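Local coordinates for protein HIRA (Homo sapiens, PDB 5YJE) that cooperates with ASF1A as a histone chaperone to promote replication-independent chromatin assembly and is required for periodic repression of histone genes in the cell cycle, at residues 294-305 with 344-355. Residues are numbered along the deposited sequence; the frame is centred on the assembly and turned at random.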
loop_
_atom_site.group_PDB
_atom_site.type_symbol
_atom_site.label_atom_id
_atom_site.label_comp_id
_atom_site.label_asym_id
_atom_site.label_seq_id
_atom_site.Cartn_x
_atom_site.Cartn_y
_atom_site.Cartn_z
ATOM N N ARG B 294 -20.344 7.628 -16.280
ATOM C CA ARG B 294 -21.640 8.290 -16.220
ATOM C C ARG B 294 -22.539 7.849 -17.372
ATOM O O ARG B 294 -23.726 7.563 -17.173
ATOM C CB ARG B 294 -21.450 9.803 -16.229
ATOM C CG ARG B 294 -22.742 10.578 -16.362
ATOM C CD ARG B 294 -22.524 12.084 -16.352
ATOM N NE ARG B 294 -23.753 12.764 -16.734
ATOM C CZ ARG B 294 -24.168 12.883 -17.990
ATOM N NH1 ARG B 294 -23.440 12.375 -18.983
ATOM N NH2 ARG B 294 -25.308 13.507 -18.254
ATOM N N HIS B 295 -21.984 7.764 -18.580
ATOM C CA HIS B 295 -22.766 7.343 -19.732
ATOM C C HIS B 295 -23.367 5.953 -19.524
ATOM O O HIS B 295 -24.583 5.758 -19.662
ATOM C CB HIS B 295 -21.888 7.362 -20.981
ATOM C CG HIS B 295 -22.535 6.723 -22.165
ATOM N ND1 HIS B 295 -23.648 7.259 -22.776
ATOM C CD2 HIS B 295 -22.254 5.577 -22.828
ATOM C CE1 HIS B 295 -24.008 6.486 -23.785
ATOM N NE2 HIS B 295 -23.179 5.458 -23.838
ATOM N N TRP B 296 -22.524 4.972 -19.195
ATOM C CA TRP B 296 -23.013 3.605 -19.065
ATOM C C TRP B 296 -23.912 3.423 -17.846
ATOM O O TRP B 296 -24.848 2.615 -17.889
ATOM C CB TRP B 296 -21.838 2.639 -19.022
ATOM C CG TRP B 296 -21.236 2.478 -20.345
ATOM C CD1 TRP B 296 -20.036 2.948 -20.757
ATOM C CD2 TRP B 296 -21.819 1.809 -21.472
ATOM N NE1 TRP B 296 -19.820 2.604 -22.066
ATOM C CE2 TRP B 296 -20.901 1.907 -22.532
ATOM C CE3 TRP B 296 -23.033 1.130 -21.683
ATOM C CZ2 TRP B 296 -21.146 1.358 -23.784
ATOM C CZ3 TRP B 296 -23.277 0.583 -22.918
ATOM C CH2 TRP B 296 -22.337 0.691 -23.956
ATOM N N LEU B 297 -23.651 4.143 -16.756
ATOM C CA LEU B 297 -24.566 4.093 -15.626
ATOM C C LEU B 297 -25.937 4.598 -16.033
ATOM O O LEU B 297 -26.960 4.058 -15.595
ATOM C CB LEU B 297 -24.029 4.913 -14.456
ATOM C CG LEU B 297 -24.951 4.992 -13.232
ATOM C CD1 LEU B 297 -25.043 3.632 -12.522
ATOM C CD2 LEU B 297 -24.526 6.102 -12.248
ATOM N N LEU B 298 -25.982 5.616 -16.896
ATOM C CA LEU B 298 -27.274 6.175 -17.272
ATOM C C LEU B 298 -28.035 5.262 -18.237
ATOM O O LEU B 298 -29.259 5.102 -18.119
ATOM C CB LEU B 298 -27.096 7.552 -17.896
ATOM C CG LEU B 298 -26.604 8.491 -16.765
ATOM C CD1 LEU B 298 -26.375 9.962 -17.190
ATOM C CD2 LEU B 298 -27.468 8.348 -15.482
ATOM N N VAL B 299 -27.332 4.623 -19.177
ATOM C CA VAL B 299 -27.968 3.596 -20.001
ATOM C C VAL B 299 -28.482 2.460 -19.120
ATOM O O VAL B 299 -29.609 1.982 -19.282
ATOM C CB VAL B 299 -26.972 3.092 -21.058
ATOM C CG1 VAL B 299 -27.549 1.901 -21.784
ATOM C CG2 VAL B 299 -26.581 4.219 -22.015
ATOM N N TYR B 300 -27.658 2.016 -18.171
ATOM C CA TYR B 300 -28.021 0.887 -17.326
ATOM C C TYR B 300 -29.256 1.193 -16.494
ATOM O O TYR B 300 -30.140 0.340 -16.334
ATOM C CB TYR B 300 -26.838 0.527 -16.431
ATOM C CG TYR B 300 -27.112 -0.555 -15.417
ATOM C CD1 TYR B 300 -27.469 -1.841 -15.815
ATOM C CD2 TYR B 300 -26.988 -0.301 -14.060
ATOM C CE1 TYR B 300 -27.713 -2.836 -14.882
ATOM C CE2 TYR B 300 -27.234 -1.288 -13.125
ATOM C CZ TYR B 300 -27.598 -2.541 -13.533
ATOM O OH TYR B 300 -27.826 -3.501 -12.575
ATOM N N ALA B 301 -29.322 2.398 -15.936
ATOM C CA ALA B 301 -30.484 2.773 -15.148
ATOM C C ALA B 301 -31.727 2.851 -16.021
ATOM O O ALA B 301 -32.803 2.391 -15.618
ATOM C CB ALA B 301 -30.232 4.104 -14.451
ATOM N N ARG B 302 -31.596 3.426 -17.223
ATOM C CA ARG B 302 -32.719 3.438 -18.154
ATOM C C ARG B 302 -33.220 2.022 -18.420
ATOM O O ARG B 302 -34.428 1.779 -18.447
ATOM C CB ARG B 302 -32.308 4.133 -19.457
ATOM C CG ARG B 302 -33.362 4.117 -20.567
ATOM C CD ARG B 302 -33.246 5.330 -21.497
ATOM N NE ARG B 302 -31.856 5.708 -21.776
ATOM C CZ ARG B 302 -31.209 6.718 -21.184
ATOM N NH1 ARG B 302 -31.825 7.468 -20.273
ATOM N NH2 ARG B 302 -29.945 6.981 -21.503
ATOM N N TYR B 303 -32.302 1.070 -18.591
ATOM C CA TYR B 303 -32.703 -0.309 -18.818
ATOM C C TYR B 303 -33.435 -0.878 -17.616
ATOM O O TYR B 303 -34.491 -1.497 -17.765
ATOM C CB TYR B 303 -31.496 -1.178 -19.150
ATOM C CG TYR B 303 -31.905 -2.553 -19.615
ATOM C CD1 TYR B 303 -32.493 -2.730 -20.863
ATOM C CD2 TYR B 303 -31.716 -3.677 -18.811
ATOM C CE1 TYR B 303 -32.866 -3.982 -21.305
ATOM C CE2 TYR B 303 -32.099 -4.947 -19.249
ATOM C CZ TYR B 303 -32.672 -5.086 -20.493
ATOM O OH TYR B 303 -33.047 -6.324 -20.955
ATOM N N LEU B 304 -32.864 -0.713 -16.416
ATOM C CA LEU B 304 -33.516 -1.218 -15.210
ATOM C C LEU B 304 -34.931 -0.674 -15.086
ATOM O O LEU B 304 -35.845 -1.394 -14.667
ATOM C CB LEU B 304 -32.713 -0.855 -13.958
ATOM C CG LEU B 304 -31.266 -1.320 -13.765
ATOM C CD1 LEU B 304 -30.722 -0.804 -12.445
ATOM C CD2 LEU B 304 -31.190 -2.827 -13.826
ATOM N N VAL B 305 -35.131 0.592 -15.455
ATOM C CA VAL B 305 -36.468 1.173 -15.418
ATOM C C VAL B 305 -37.366 0.531 -16.477
ATOM O O VAL B 305 -38.496 0.120 -16.183
ATOM C CB VAL B 305 -36.390 2.703 -15.583
ATOM C CG1 VAL B 305 -37.746 3.268 -15.948
ATOM C CG2 VAL B 305 -35.871 3.352 -14.298
ATOM N N LEU B 344 -25.726 12.639 -10.077
ATOM C CA LEU B 344 -26.114 11.595 -11.019
ATOM C C LEU B 344 -27.501 11.057 -10.708
ATOM O O LEU B 344 -28.310 10.859 -11.623
ATOM C CB LEU B 344 -25.093 10.461 -11.016
ATOM C CG LEU B 344 -23.752 10.854 -11.647
ATOM C CD1 LEU B 344 -22.671 9.861 -11.270
ATOM C CD2 LEU B 344 -23.883 10.971 -13.156
ATOM N N LEU B 345 -27.797 10.819 -9.424
ATOM C CA LEU B 345 -29.149 10.419 -9.038
ATOM C C LEU B 345 -30.182 11.421 -9.542
ATOM O O LEU B 345 -31.241 11.038 -10.066
ATOM C CB LEU B 345 -29.240 10.285 -7.521
ATOM C CG LEU B 345 -30.612 9.969 -6.926
ATOM C CD1 LEU B 345 -31.022 8.511 -7.140
ATOM C CD2 LEU B 345 -30.615 10.327 -5.460
ATOM N N LYS B 346 -29.875 12.717 -9.406
ATOM C CA LYS B 346 -30.724 13.755 -9.983
ATOM C C LYS B 346 -30.849 13.597 -11.497
ATOM O O LYS B 346 -31.913 13.864 -12.068
ATOM C CB LYS B 346 -30.172 15.136 -9.624
ATOM N N GLU B 347 -29.776 13.172 -12.166
ATOM C CA GLU B 347 -29.877 12.914 -13.600
ATOM C C GLU B 347 -30.676 11.653 -13.907
ATOM O O GLU B 347 -31.097 11.472 -15.050
ATOM C CB GLU B 347 -28.489 12.802 -14.234
ATOM C CG GLU B 347 -27.627 14.047 -14.096
ATOM C CD GLU B 347 -26.465 14.077 -15.081
ATOM O OE1 GLU B 347 -25.468 13.349 -14.865
ATOM O OE2 GLU B 347 -26.548 14.837 -16.070
ATOM N N LEU B 348 -30.886 10.783 -12.917
ATOM C CA LEU B 348 -31.723 9.595 -13.086
ATOM C C LEU B 348 -33.203 9.895 -12.960
ATOM O O LEU B 348 -33.996 9.484 -13.814
ATOM C CB LEU B 348 -31.353 8.522 -12.065
ATOM C CG LEU B 348 -29.962 7.984 -12.199
ATOM C CD1 LEU B 348 -29.746 6.886 -11.176
ATOM C CD2 LEU B 348 -29.943 7.421 -13.614
ATOM N N LEU B 349 -33.591 10.581 -11.885
ATOM C CA LEU B 349 -34.990 10.677 -11.491
ATOM C C LEU B 349 -35.950 11.118 -12.600
ATOM O O LEU B 349 -37.130 10.772 -12.524
ATOM C CB LEU B 349 -35.122 11.591 -10.272
ATOM C CG LEU B 349 -34.236 11.224 -9.059
ATOM C CD1 LEU B 349 -34.821 11.819 -7.783
ATOM C CD2 LEU B 349 -34.043 9.718 -8.886
ATOM N N PRO B 350 -35.523 11.880 -13.635
ATOM C CA PRO B 350 -36.354 11.964 -14.851
ATOM C C PRO B 350 -36.780 10.596 -15.378
ATOM O O PRO B 350 -37.975 10.296 -15.519
ATOM C CB PRO B 350 -35.432 12.675 -15.855
ATOM C CG PRO B 350 -34.612 13.574 -15.003
ATOM C CD PRO B 350 -34.478 12.920 -13.639
ATOM N N VAL B 351 -35.782 9.754 -15.659
ATOM C CA VAL B 351 -36.031 8.441 -16.246
ATOM C C VAL B 351 -36.854 7.579 -15.302
ATOM O O VAL B 351 -37.780 6.879 -15.727
ATOM C CB VAL B 351 -34.692 7.770 -16.605
ATOM C CG1 VAL B 351 -34.893 6.696 -17.670
ATOM C CG2 VAL B 351 -33.677 8.819 -17.053
ATOM N N ILE B 352 -36.528 7.611 -14.006
ATOM C CA ILE B 352 -37.256 6.808 -13.029
ATOM C C ILE B 352 -38.698 7.290 -12.909
ATOM O O ILE B 352 -39.632 6.488 -12.779
ATOM C CB ILE B 352 -36.531 6.840 -11.671
ATOM C CG1 ILE B 352 -35.105 6.318 -11.811
ATOM C CG2 ILE B 352 -37.301 6.032 -10.630
ATOM C CD1 ILE B 352 -34.266 6.501 -10.565
ATOM N N GLY B 353 -38.899 8.605 -12.947
ATOM C CA GLY B 353 -40.243 9.144 -12.919
ATOM C C GLY B 353 -41.042 8.772 -14.148
ATOM O O GLY B 353 -42.264 8.624 -14.073
ATOM N N GLN B 354 -40.366 8.587 -15.286
ATOM C CA GLN B 354 -41.040 8.244 -16.534
ATOM C C GLN B 354 -41.771 6.904 -16.474
ATOM O O GLN B 354 -42.418 6.526 -17.459
ATOM C CB GLN B 354 -40.024 8.235 -17.683
ATOM N N ASN B 355 -41.698 6.187 -15.354
ATOM C CA ASN B 355 -42.304 4.871 -15.207
ATOM C C ASN B 355 -43.225 4.856 -13.993
ATOM O O ASN B 355 -42.918 5.456 -12.958
ATOM C CB ASN B 355 -41.225 3.799 -15.067
ATOM C CG ASN B 355 -41.768 2.396 -15.205
ATOM O OD1 ASN B 355 -42.343 1.843 -14.263
ATOM N ND2 ASN B 355 -41.561 1.793 -16.375
#
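Arg294 reaches Glu347 with its chain extended from CG to NE, CG anti to the backbone N (chi1 172°). Glu347 has CG beside its own backbone N and runs straight on beyond it. The two side chains cross at about a right angle and form a side-on, two-nitrogen salt bridge. Arg294 NE donates to Glu347 OE1 at 2.6 Å, and Arg294 NH2 to Glu347 OE2 at 2.8 Å. Both oxygens are met on the syn side, but NH2 comes in tilted well out of the carboxylate plane. They lie near the guanidinium plane, but the carboxylate is turned 36° from it. Leu298 CD1 covers one guanidinium face, over its centre. Leu344 CD2 packs on the aliphatic part of the arginine, 3.4 Å from Arg294 CG. An alanine in place of Arg294 would probably leave the Glu347 carboxylate without its mate and take away the aliphatic chain that packs on Leu344 CD2.

Further along, Leu348 CD2 touches both Leu298 CD2 (3.2 Å) and Ala301 CB (3.4 Å). Val351 CG1 lies over the backbone of Arg302, 3.9 Å from Arg302 CA. Val305 splits its methyls: CG1 meets Val351 O and Asn355 CB, and CG2 lies 3.9 Å from Ile352 CG1. Asn355 OD1 accepts a hydrogen bond from the backbone N of Arg357.

Helices 290-307 and 341-353 run nearly parallel here, their local axes 25° apart and 9.4 Å at closest approach. Both follow the beta-sheet region in this C-terminal piece of HIRA. Helix 341-353 also packs against helices 310-320 and 359-370, with Ile352 on Cys317 and Phe362. The contact is thus an apolar seam with one charged clamp at its partly exposed margin, where the paired bonds probably fix the guanidinium's rotation.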